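Local atomic coordinates of HP0958 (Helicobacter pylori, PDB entry 3NA7), a protein that probably acts as a chaperone in flagellar export and a post-transcriptional regulator of flagellar biogenesis, combining a coiled-coil hairpin with a zinc-ribbon domain. Residues T5-L10 with I231-G236; E29-L34 with L147-V152; N50-K55 with E125-L130; K81-I86 with S94-E99. All coordinates share one frame; numbering follows the deposited sequence.

Overall arrangement
From the N terminus the chain runs through helix 4-22, which contact 1 joins to strand 231-233 near the end of the modelled chain, closing a loop that contains nearly all the rest. Inside that loop, helix 24-85 goes out and helix 91-171 comes back, and contacts 2, 3 and 4 pair the two at successive points along the hairpin. Contact 3 is nested within contact 2, and contact 4 within contact 3, so no two contacts cross. Contact 4 closes the shortest loop, at the far turn, its centre about 105 Å from that of contact 1. Contact 1 ties the chain's start to the zinc ribbon, while the others hold the hairpin's arms together.

Contact 1: residues T5-L10 with I231-G236; sequences THLKQL and ILYAEG
L7 lies over strand 231-233 and straddles the start of the Y233 side chain. Its CG, anti to its own backbone N (chi1 -177°), is carried out toward the strand, and the methyls beyond it reach Y233 and I231. Both close on Y233 CB, L7 CD2 at 3.7 Å and L7 CD1 at 3.8 Å, and CD1 also touches I231 CG2 at 4.0 Å. A forked aliphatic side chain suits this place, because its two branches can grip one residue while one of them reaches a second. L7 and I231 run antiparallel alongside one another rather than meeting head-on. One helical turn later, L10 meets the other branch of I231, its CD1 lying 3.9 Å from I231 CD1, and here the two side chains lie nearly perpendicular. Beta-branched I231 can serve both leucines, CG2 for L7 and CD1 for L10. This strand is the middle one of the small mixed sheet, between 193-195 and 223-224, of which 223-224 and 231-233 fall in the C4 zinc-ribbon sequence. In the usual alternation of a strand, I231 and Y233 point toward the helix and L232 points away, its side chain about 6 Å from the zinc ion held by C201, C204, C225 and C228. The helix therefore packs on the sheet face away from the metal, its axis at 109° to the strand. The Y233 side chain also touches I193 and T195 of the neighbouring strand. M222 adds to the apolar surroundings of L7 and L10, while I177 and Y181 of helix 175-188 flank L10.

Contact 2: residues E29-L34 with L147-V152; sequences EKRKDL and LVENEV
K30 and E151 form a salt bridge across the two antiparallel helices, with a weak hydrogen bond of 3.3 Å from K30 NZ to E151 OE1. Both chains bend at their second torsion, which places K30 CD (chi2 -73°) on the way to the acid, and the side chains meet crosswise. A second charge pair, R31 with E149, is long: R31 NH1 stands 3.9 Å from E149 OE2, which approaches the guanidinium at its edge, near its plane, although the carboxylate plane is turned 56° from it. The closer partner of this arginine is D35 on its own helix, bridged through R31 NH2, so E149 adds a looser second attraction. Lysine and arginine suit these flanking places because both are long enough for their charged ends to reach across to acids of the other helix. The stem of R31 also packs on the interface, since R31 CG lies 3.9 Å from V148 CG1 and 4.0 Å from V152 CG2. Buried V148 is the apolar hub of the packing. Its CG1 also meets L34 CD2 at 4.0 Å. On its other branch, V148 CG2 sits 3.6 Å from K30 O, a backbone carbonyl oxygen. A compact beta-branched residue fits here, where the CA atoms of R31 and V148 come within 6.2 Å. Helix 24-85 is kinked at this level, the backbone N of D33 and L34 lacking bonds to the preceding turn. With apolar residues inside and charged pairs on the flanks, the break is consistent with the kink of this antiparallel coiled-coil hairpin.

Contact 3: residues N50-K55 with E125-L130; sequences NLEEEK and EKQEDL
Q127 reaches across from its helix and uses both ends of its amide on E52 and K55. The chain is extended beyond CG, with CD anti (chi2 179°), which carries the amide over to the two partners. Its NE2 donates to E52 OE1 at 3.0 Å in a fairly straight bond (163°) that takes the anti lone pair of that oxygen. Amide and carboxylate planes are 4° apart, which keeps the N-H close to the carboxylate plane, where that lone pair lies. A second bond from NE2 goes to the backbone oxygen of I48. At the other end of the amide, Q127 OE1 accepts from K55 NZ at 2.8 Å, the two side chains meeting tip to tip. K55 NZ closes the triangle by bridging to E52 OE1 at 3.0 Å on the syn side, and it has a further weak bond to S124. One carboxylate oxygen therefore takes two donors, and the buried lysine's charge is met within its own helix. Beside this cluster, L51 CD1 packs 3.5 Å from K126 CG and 3.6 Å from L130 CD1, the methylene stem of K126 serving as apolar surface. E54 OE1 forms a salt bridge across to K123 of helix 91-171. Because ammonium needs the amide oxygen and carboxylate the amide N-H, the flip of Q127 is fixed, and such directional bonds would favour this particular helix alignment more than apolar contact alone.

Contact 4: residues K81-I86 with S94-E99; sequences KKMSEI and SLNIEE
M83 and L95 make the main apolar contact, lying side by side but pointing in opposite senses, with M83 CG 3.9 Å from L95 CB. L95 CD1 continues the contact to I86 CD1 at 4.0 Å, and it also lies beside the methylene carbon K82 CB at 4.3 Å. Long, flexible methionine and forked leucine suit a contact at the surface, where both residues remain partly exposed. M83 SD is also in van der Waals contact with E99 OE2 at 4.0 Å, and M83 CE lies near the same oxygen. E99 CG is anti to its backbone N (chi1 -175°), starting the extended chain that carries the carboxylate to M83; the other oxygen, OE1, is bonded to Q80 of the opposite helix. Among charged pairs, K81 NZ bridges to E85 OE2 at 3.0 Å within one helix, coming from above the carboxylate plane. On the other helix the side chain of N96 lies about 3 Å from a magnesium ion. The positive phi of I86 (55°) takes it out of helical geometry and ends helix 24-85. Here M83 and L95, on either side of the short connection between the helices, pack at the far tip of this coiled-coil hairpin.

Contact 1: residues T5-L10 with I231-G236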
# COMPACT_ATOMS: atom_id res chain seq x y z
N THR A 5 34.57 18.32 -24.39
CA THR A 5 34.99 18.49 -22.99
C THR A 5 33.80 18.88 -22.09
O THR A 5 33.76 18.53 -20.90
CB THR A 5 36.15 19.50 -22.85
OG1 THR A 5 37.30 18.98 -23.51
CG2 THR A 5 36.51 19.75 -21.39
N HIS A 6 32.83 19.59 -22.66
CA HIS A 6 31.61 19.93 -21.95
C HIS A 6 30.74 18.68 -21.78
O HIS A 6 30.19 18.43 -20.70
CB HIS A 6 30.84 21.06 -22.64
CG HIS A 6 31.57 22.37 -22.63
ND1 HIS A 6 31.37 23.34 -23.59
CD2 HIS A 6 32.51 22.87 -21.79
CE1 HIS A 6 32.15 24.38 -23.34
NE2 HIS A 6 32.85 24.12 -22.25
N LEU A 7 30.68 17.87 -22.84
CA LEU A 7 30.03 16.56 -22.83
C LEU A 7 30.59 15.64 -21.75
O LEU A 7 29.84 15.05 -20.97
CB LEU A 7 30.16 15.92 -24.20
CG LEU A 7 29.49 14.57 -24.50
CD1 LEU A 7 27.99 14.75 -24.70
CD2 LEU A 7 30.11 13.98 -25.76
N LYS A 8 31.91 15.54 -21.70
CA LYS A 8 32.60 14.78 -20.65
C LYS A 8 32.19 15.27 -19.27
O LYS A 8 31.89 14.46 -18.39
CB LYS A 8 34.13 14.85 -20.82
CG LYS A 8 34.92 14.06 -19.78
CD LYS A 8 36.36 13.72 -20.23
CE LYS A 8 36.95 12.60 -19.34
NZ LYS A 8 38.35 12.17 -19.71
N GLN A 9 32.17 16.58 -19.09
CA GLN A 9 31.84 17.19 -17.80
C GLN A 9 30.44 16.85 -17.32
O GLN A 9 30.25 16.58 -16.15
CB GLN A 9 32.03 18.70 -17.83
CG GLN A 9 33.41 19.12 -17.37
CD GLN A 9 33.65 20.61 -17.58
OE1 GLN A 9 33.51 21.12 -18.69
NE2 GLN A 9 34.03 21.30 -16.51
N LEU A 10 29.48 16.85 -18.24
CA LEU A 10 28.09 16.51 -17.96
C LEU A 10 27.89 15.02 -17.73
O LEU A 10 27.01 14.63 -16.95
CB LEU A 10 27.18 16.95 -19.12
CG LEU A 10 27.07 18.45 -19.38
CD1 LEU A 10 25.87 18.78 -20.27
CD2 LEU A 10 26.97 19.19 -18.07
N ILE A 231 20.24 15.03 -24.53
CA ILE A 231 21.61 15.06 -25.00
C ILE A 231 22.04 13.66 -25.49
O ILE A 231 21.78 12.66 -24.81
CB ILE A 231 22.57 15.53 -23.89
CG1 ILE A 231 22.25 16.96 -23.47
CG2 ILE A 231 24.03 15.42 -24.36
CD1 ILE A 231 22.80 17.31 -22.10
N LEU A 232 22.68 13.63 -26.66
CA LEU A 232 23.13 12.39 -27.32
C LEU A 232 24.64 12.33 -27.51
O LEU A 232 25.27 13.33 -27.85
CB LEU A 232 22.50 12.28 -28.71
CG LEU A 232 21.15 11.59 -28.89
CD1 LEU A 232 20.73 11.73 -30.34
CD2 LEU A 232 21.25 10.13 -28.49
N TYR A 233 25.22 11.16 -27.30
CA TYR A 233 26.62 10.95 -27.65
C TYR A 233 26.94 9.53 -28.09
O TYR A 233 26.30 8.58 -27.63
CB TYR A 233 27.56 11.38 -26.51
CG TYR A 233 27.63 10.45 -25.33
CD1 TYR A 233 28.75 9.65 -25.11
CD2 TYR A 233 26.59 10.38 -24.40
CE1 TYR A 233 28.83 8.80 -23.99
CE2 TYR A 233 26.65 9.54 -23.30
CZ TYR A 233 27.76 8.75 -23.10
OH TYR A 233 27.79 7.93 -21.99
N ALA A 234 27.90 9.40 -29.00
CA ALA A 234 28.43 8.10 -29.38
C ALA A 234 29.46 7.67 -28.35
O ALA A 234 30.40 8.41 -28.07
CB ALA A 234 29.08 8.19 -30.74
N GLU A 235 29.27 6.49 -27.77
CA GLU A 235 30.25 5.94 -26.83
C GLU A 235 31.62 5.84 -27.52
O GLU A 235 32.02 4.76 -27.98
CB GLU A 235 29.79 4.57 -26.30
CG GLU A 235 28.91 4.63 -25.04
CD GLU A 235 29.72 4.60 -23.74
OE1 GLU A 235 29.59 3.62 -22.98
OE2 GLU A 235 30.49 5.56 -23.48
N GLY A 236 32.32 6.98 -27.59
CA GLY A 236 33.60 7.10 -28.30
C GLY A 236 33.51 7.72 -29.70
O GLY A 236 33.17 7.03 -30.67

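Contact 2: residues E29-L34 with L147-V152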
# COMPACT_ATOMS: atom_id res chain seq x y z
N GLU A 29 14.99 -1.07 0.25
CA GLU A 29 15.32 -2.49 0.44
C GLU A 29 15.72 -2.77 1.88
O GLU A 29 15.27 -3.73 2.46
CB GLU A 29 16.43 -3.00 -0.50
CG GLU A 29 16.04 -3.34 -1.96
CD GLU A 29 14.78 -4.19 -2.11
OE1 GLU A 29 14.63 -5.24 -1.45
OE2 GLU A 29 13.92 -3.79 -2.91
N LYS A 30 16.55 -1.90 2.45
CA LYS A 30 17.00 -2.02 3.83
C LYS A 30 15.84 -2.03 4.84
O LYS A 30 15.88 -2.77 5.80
CB LYS A 30 17.96 -0.89 4.18
CG LYS A 30 19.28 -0.88 3.41
CD LYS A 30 20.20 -1.96 3.85
CE LYS A 30 21.59 -1.79 3.27
NZ LYS A 30 22.33 -3.03 3.60
N ARG A 31 14.81 -1.22 4.56
CA ARG A 31 13.60 -1.08 5.39
C ARG A 31 12.53 -2.14 5.14
O ARG A 31 11.57 -2.24 5.89
CB ARG A 31 12.98 0.31 5.20
CG ARG A 31 13.88 1.50 5.62
CD ARG A 31 13.08 2.76 5.90
NE ARG A 31 11.96 2.44 6.81
CZ ARG A 31 11.97 2.62 8.13
NH1 ARG A 31 13.02 3.16 8.75
NH2 ARG A 31 10.91 2.25 8.83
N LYS A 32 12.67 -2.93 4.08
CA LYS A 32 11.54 -3.78 3.63
C LYS A 32 10.92 -4.67 4.73
O LYS A 32 9.72 -4.72 4.88
CB LYS A 32 11.90 -4.61 2.38
CG LYS A 32 10.75 -5.54 1.89
CD LYS A 32 11.20 -6.48 0.75
CE LYS A 32 10.16 -7.58 0.44
NZ LYS A 32 10.62 -8.46 -0.70
N ASP A 33 11.75 -5.38 5.49
CA ASP A 33 11.25 -6.30 6.54
C ASP A 33 10.62 -5.50 7.68
O ASP A 33 9.56 -5.86 8.19
CB ASP A 33 12.40 -7.14 7.09
CG ASP A 33 12.85 -8.25 6.15
OD1 ASP A 33 12.11 -8.63 5.22
OD2 ASP A 33 13.97 -8.75 6.37
N LEU A 34 11.27 -4.40 8.05
CA LEU A 34 10.73 -3.51 9.07
C LEU A 34 9.41 -2.85 8.67
O LEU A 34 8.47 -2.90 9.47
CB LEU A 34 11.76 -2.46 9.52
CG LEU A 34 11.21 -1.34 10.42
CD1 LEU A 34 10.66 -1.91 11.74
CD2 LEU A 34 12.24 -0.23 10.70
N LEU A 147 19.45 -1.52 13.79
CA LEU A 147 20.31 -1.68 12.62
C LEU A 147 19.78 -0.98 11.37
O LEU A 147 20.52 -0.26 10.68
CB LEU A 147 20.50 -3.18 12.32
CG LEU A 147 21.39 -3.58 11.13
CD1 LEU A 147 22.84 -3.03 11.27
CD2 LEU A 147 21.38 -5.10 10.89
N VAL A 148 18.51 -1.21 11.07
CA VAL A 148 17.92 -0.63 9.87
C VAL A 148 18.21 0.87 9.81
O VAL A 148 18.68 1.37 8.78
CB VAL A 148 16.41 -0.90 9.79
CG1 VAL A 148 15.73 0.09 8.80
CG2 VAL A 148 16.17 -2.33 9.40
N GLU A 149 17.96 1.57 10.92
CA GLU A 149 18.11 3.03 10.96
C GLU A 149 19.57 3.52 10.91
O GLU A 149 19.84 4.61 10.38
CB GLU A 149 17.30 3.63 12.13
CG GLU A 149 15.80 3.24 12.02
CD GLU A 149 14.84 4.10 12.86
OE1 GLU A 149 15.06 4.26 14.09
OE2 GLU A 149 13.84 4.58 12.27
N ASN A 150 20.49 2.70 11.41
CA ASN A 150 21.92 2.95 11.30
C ASN A 150 22.38 2.77 9.86
O ASN A 150 23.14 3.60 9.34
CB ASN A 150 22.70 1.99 12.21
CG ASN A 150 24.21 2.16 12.11
OD1 ASN A 150 24.75 3.28 12.22
ND2 ASN A 150 24.91 1.05 11.90
N GLU A 151 21.92 1.69 9.24
CA GLU A 151 22.18 1.38 7.83
C GLU A 151 21.70 2.49 6.91
O GLU A 151 22.41 2.88 5.99
CB GLU A 151 21.47 0.08 7.43
CG GLU A 151 22.12 -1.19 8.00
CD GLU A 151 23.10 -1.85 7.04
OE1 GLU A 151 22.94 -3.08 6.80
OE2 GLU A 151 24.01 -1.15 6.53
N VAL A 152 20.49 2.97 7.15
CA VAL A 152 19.90 4.06 6.40
C VAL A 152 20.71 5.36 6.60
O VAL A 152 21.03 6.04 5.63
CB VAL A 152 18.39 4.24 6.75
CG1 VAL A 152 17.82 5.52 6.17
CG2 VAL A 152 17.57 3.05 6.23

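Contact 3: residues N50-K55 with E125-L130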
# COMPACT_ATOMS: atom_id res chain seq x y z
N ASN A 50 -12.53 -3.58 12.95
CA ASN A 50 -13.59 -4.00 12.04
C ASN A 50 -14.41 -5.16 12.65
O ASN A 50 -15.63 -5.07 12.79
CB ASN A 50 -13.03 -4.39 10.67
CG ASN A 50 -14.13 -4.85 9.72
OD1 ASN A 50 -14.84 -4.02 9.13
ND2 ASN A 50 -14.30 -6.16 9.61
N LEU A 51 -13.74 -6.23 13.04
CA LEU A 51 -14.44 -7.30 13.74
C LEU A 51 -15.26 -6.80 14.93
O LEU A 51 -16.28 -7.41 15.24
CB LEU A 51 -13.48 -8.38 14.19
CG LEU A 51 -12.87 -9.30 13.16
CD1 LEU A 51 -11.61 -9.95 13.77
CD2 LEU A 51 -13.87 -10.35 12.70
N GLU A 52 -14.85 -5.71 15.59
CA GLU A 52 -15.66 -5.18 16.68
C GLU A 52 -16.94 -4.52 16.18
O GLU A 52 -17.97 -4.66 16.81
CB GLU A 52 -14.89 -4.23 17.61
CG GLU A 52 -15.64 -3.92 18.95
CD GLU A 52 -15.77 -5.13 19.91
OE1 GLU A 52 -15.09 -6.15 19.71
OE2 GLU A 52 -16.55 -5.07 20.88
N GLU A 53 -16.88 -3.82 15.05
CA GLU A 53 -18.11 -3.30 14.43
C GLU A 53 -19.07 -4.43 14.03
O GLU A 53 -20.28 -4.33 14.23
CB GLU A 53 -17.83 -2.37 13.25
CG GLU A 53 -17.16 -1.04 13.60
CD GLU A 53 -17.90 -0.25 14.69
OE1 GLU A 53 -18.92 0.41 14.37
OE2 GLU A 53 -17.45 -0.28 15.87
N GLU A 54 -18.53 -5.53 13.49
CA GLU A 54 -19.40 -6.65 13.13
C GLU A 54 -20.02 -7.32 14.34
O GLU A 54 -21.17 -7.73 14.30
CB GLU A 54 -18.68 -7.66 12.25
CG GLU A 54 -18.32 -7.07 10.92
CD GLU A 54 -17.19 -7.78 10.22
OE1 GLU A 54 -16.71 -8.83 10.70
OE2 GLU A 54 -16.78 -7.25 9.17
N LYS A 55 -19.26 -7.41 15.44
CA LYS A 55 -19.82 -7.95 16.68
C LYS A 55 -20.93 -7.04 17.25
O LYS A 55 -21.92 -7.52 17.80
CB LYS A 55 -18.73 -8.21 17.72
CG LYS A 55 -17.77 -9.33 17.43
CD LYS A 55 -16.46 -9.15 18.29
CE LYS A 55 -16.75 -9.28 19.80
NZ LYS A 55 -15.61 -8.90 20.66
N GLU A 125 -12.62 -14.80 19.12
CA GLU A 125 -11.46 -15.68 18.97
C GLU A 125 -10.49 -15.15 17.91
O GLU A 125 -9.28 -15.17 18.12
CB GLU A 125 -11.86 -17.11 18.61
CG GLU A 125 -12.34 -17.93 19.78
CD GLU A 125 -13.23 -19.11 19.36
OE1 GLU A 125 -14.15 -19.45 20.13
OE2 GLU A 125 -13.02 -19.69 18.26
N LYS A 126 -11.04 -14.68 16.79
CA LYS A 126 -10.20 -14.12 15.73
C LYS A 126 -9.49 -12.85 16.21
O LYS A 126 -8.32 -12.65 15.91
CB LYS A 126 -10.99 -13.85 14.45
CG LYS A 126 -10.21 -13.15 13.34
CD LYS A 126 -9.09 -14.08 12.82
CE LYS A 126 -8.39 -13.50 11.61
NZ LYS A 126 -7.34 -14.44 11.17
N GLN A 127 -10.19 -12.03 16.97
CA GLN A 127 -9.60 -10.85 17.59
C GLN A 127 -8.40 -11.21 18.50
O GLN A 127 -7.37 -10.52 18.47
CB GLN A 127 -10.63 -10.07 18.38
CG GLN A 127 -11.66 -9.35 17.51
CD GLN A 127 -12.67 -8.61 18.35
OE1 GLN A 127 -13.17 -9.15 19.34
NE2 GLN A 127 -12.91 -7.34 18.03
N GLU A 128 -8.56 -12.26 19.32
CA GLU A 128 -7.48 -12.71 20.23
C GLU A 128 -6.27 -13.18 19.42
O GLU A 128 -5.14 -12.80 19.71
CB GLU A 128 -7.93 -13.80 21.21
CG GLU A 128 -9.11 -13.42 22.14
CD GLU A 128 -8.76 -12.41 23.24
OE1 GLU A 128 -7.55 -12.10 23.47
OE2 GLU A 128 -9.71 -11.95 23.91
N ASP A 129 -6.52 -13.96 18.37
CA ASP A 129 -5.49 -14.31 17.38
C ASP A 129 -4.69 -13.13 16.86
O ASP A 129 -3.47 -13.09 16.99
CB ASP A 129 -6.12 -14.97 16.17
CG ASP A 129 -5.85 -16.43 16.12
OD1 ASP A 129 -4.67 -16.79 15.86
OD2 ASP A 129 -6.84 -17.19 16.29
N LEU A 130 -5.39 -12.21 16.21
CA LEU A 130 -4.81 -11.01 15.65
C LEU A 130 -3.96 -10.24 16.70
O LEU A 130 -2.91 -9.70 16.38
CB LEU A 130 -5.91 -10.10 15.11
CG LEU A 130 -6.67 -10.60 13.86
CD1 LEU A 130 -7.98 -9.78 13.66
CD2 LEU A 130 -5.78 -10.60 12.61

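Contact 4: residues K81-I86 with S94-E99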
# COMPACT_ATOMS: atom_id res chain seq x y z
N LYS A 81 -53.11 -19.34 29.86
CA LYS A 81 -54.08 -18.77 30.79
C LYS A 81 -55.49 -18.99 30.25
O LYS A 81 -56.37 -19.43 30.98
CB LYS A 81 -53.80 -17.29 31.05
CG LYS A 81 -54.61 -16.69 32.21
CD LYS A 81 -54.02 -15.33 32.63
CE LYS A 81 -54.87 -14.61 33.67
NZ LYS A 81 -56.27 -14.41 33.19
N LYS A 82 -55.69 -18.72 28.96
CA LYS A 82 -56.97 -18.96 28.28
C LYS A 82 -57.44 -20.40 28.33
O LYS A 82 -58.65 -20.67 28.40
CB LYS A 82 -56.93 -18.46 26.84
CG LYS A 82 -57.42 -17.03 26.67
CD LYS A 82 -56.73 -16.31 25.51
CE LYS A 82 -57.20 -14.86 25.41
NZ LYS A 82 -56.06 -13.93 25.13
N MET A 83 -56.49 -21.34 28.28
CA MET A 83 -56.82 -22.76 28.35
C MET A 83 -57.34 -23.10 29.74
O MET A 83 -58.22 -23.94 29.88
CB MET A 83 -55.61 -23.66 28.02
CG MET A 83 -54.80 -23.26 26.80
SD MET A 83 -53.62 -24.45 26.09
CE MET A 83 -52.95 -25.32 27.49
N SER A 84 -56.80 -22.45 30.77
CA SER A 84 -57.21 -22.73 32.15
C SER A 84 -58.68 -22.35 32.42
O SER A 84 -59.41 -23.10 33.07
CB SER A 84 -56.26 -22.07 33.15
OG SER A 84 -56.39 -20.67 33.14
N GLU A 85 -59.09 -21.20 31.89
CA GLU A 85 -60.43 -20.63 32.07
C GLU A 85 -61.38 -21.24 31.06
O GLU A 85 -62.58 -21.39 31.32
CB GLU A 85 -60.37 -19.11 31.85
CG GLU A 85 -59.28 -18.41 32.66
CD GLU A 85 -58.93 -17.04 32.14
OE1 GLU A 85 -58.83 -16.86 30.91
OE2 GLU A 85 -58.73 -16.13 32.97
N ILE A 86 -60.82 -21.56 29.90
CA ILE A 86 -61.45 -22.24 28.77
C ILE A 86 -62.75 -21.64 28.19
O ILE A 86 -62.67 -20.67 27.44
CB ILE A 86 -61.44 -23.81 28.90
CG1 ILE A 86 -61.63 -24.45 27.50
CG2 ILE A 86 -62.46 -24.33 29.92
CD1 ILE A 86 -61.02 -23.65 26.35
N SER A 94 -57.94 -26.74 20.01
CA SER A 94 -57.64 -25.56 19.20
C SER A 94 -56.50 -24.73 19.80
O SER A 94 -55.53 -24.39 19.11
CB SER A 94 -58.91 -24.71 19.06
OG SER A 94 -58.61 -23.39 18.68
N LEU A 95 -56.61 -24.42 21.09
CA LEU A 95 -55.59 -23.65 21.78
C LEU A 95 -54.29 -24.41 21.92
O LEU A 95 -53.23 -23.78 22.01
CB LEU A 95 -56.07 -23.17 23.16
CG LEU A 95 -57.17 -22.11 23.20
CD1 LEU A 95 -57.79 -22.03 24.59
CD2 LEU A 95 -56.66 -20.76 22.77
N ASN A 96 -54.35 -25.75 21.94
CA ASN A 96 -53.13 -26.55 22.08
C ASN A 96 -52.28 -26.34 20.83
O ASN A 96 -51.05 -26.36 20.89
CB ASN A 96 -53.44 -28.05 22.27
CG ASN A 96 -52.78 -28.64 23.53
OD1 ASN A 96 -51.61 -29.05 23.53
ND2 ASN A 96 -53.57 -28.72 24.62
N ILE A 97 -52.96 -26.14 19.70
CA ILE A 97 -52.35 -25.99 18.40
C ILE A 97 -51.84 -24.55 18.22
O ILE A 97 -50.72 -24.34 17.75
CB ILE A 97 -53.32 -26.46 17.28
CG1 ILE A 97 -53.46 -27.99 17.35
CG2 ILE A 97 -52.85 -26.00 15.91
CD1 ILE A 97 -54.46 -28.60 16.37
N GLU A 98 -52.65 -23.57 18.62
CA GLU A 98 -52.25 -22.16 18.73
C GLU A 98 -50.94 -22.08 19.52
O GLU A 98 -49.97 -21.43 19.12
CB GLU A 98 -53.32 -21.40 19.51
CG GLU A 98 -53.91 -20.16 18.83
CD GLU A 98 -52.86 -19.16 18.40
OE1 GLU A 98 -52.09 -19.47 17.46
OE2 GLU A 98 -52.83 -18.05 18.98
N GLU A 99 -50.93 -22.78 20.65
CA GLU A 99 -49.78 -22.82 21.51
C GLU A 99 -48.61 -23.48 20.80
O GLU A 99 -47.48 -23.01 20.90
CB GLU A 99 -50.13 -23.55 22.80
CG GLU A 99 -49.03 -23.57 23.84
CD GLU A 99 -49.18 -24.75 24.77
OE1 GLU A 99 -48.34 -24.91 25.68
OE2 GLU A 99 -50.13 -25.54 24.56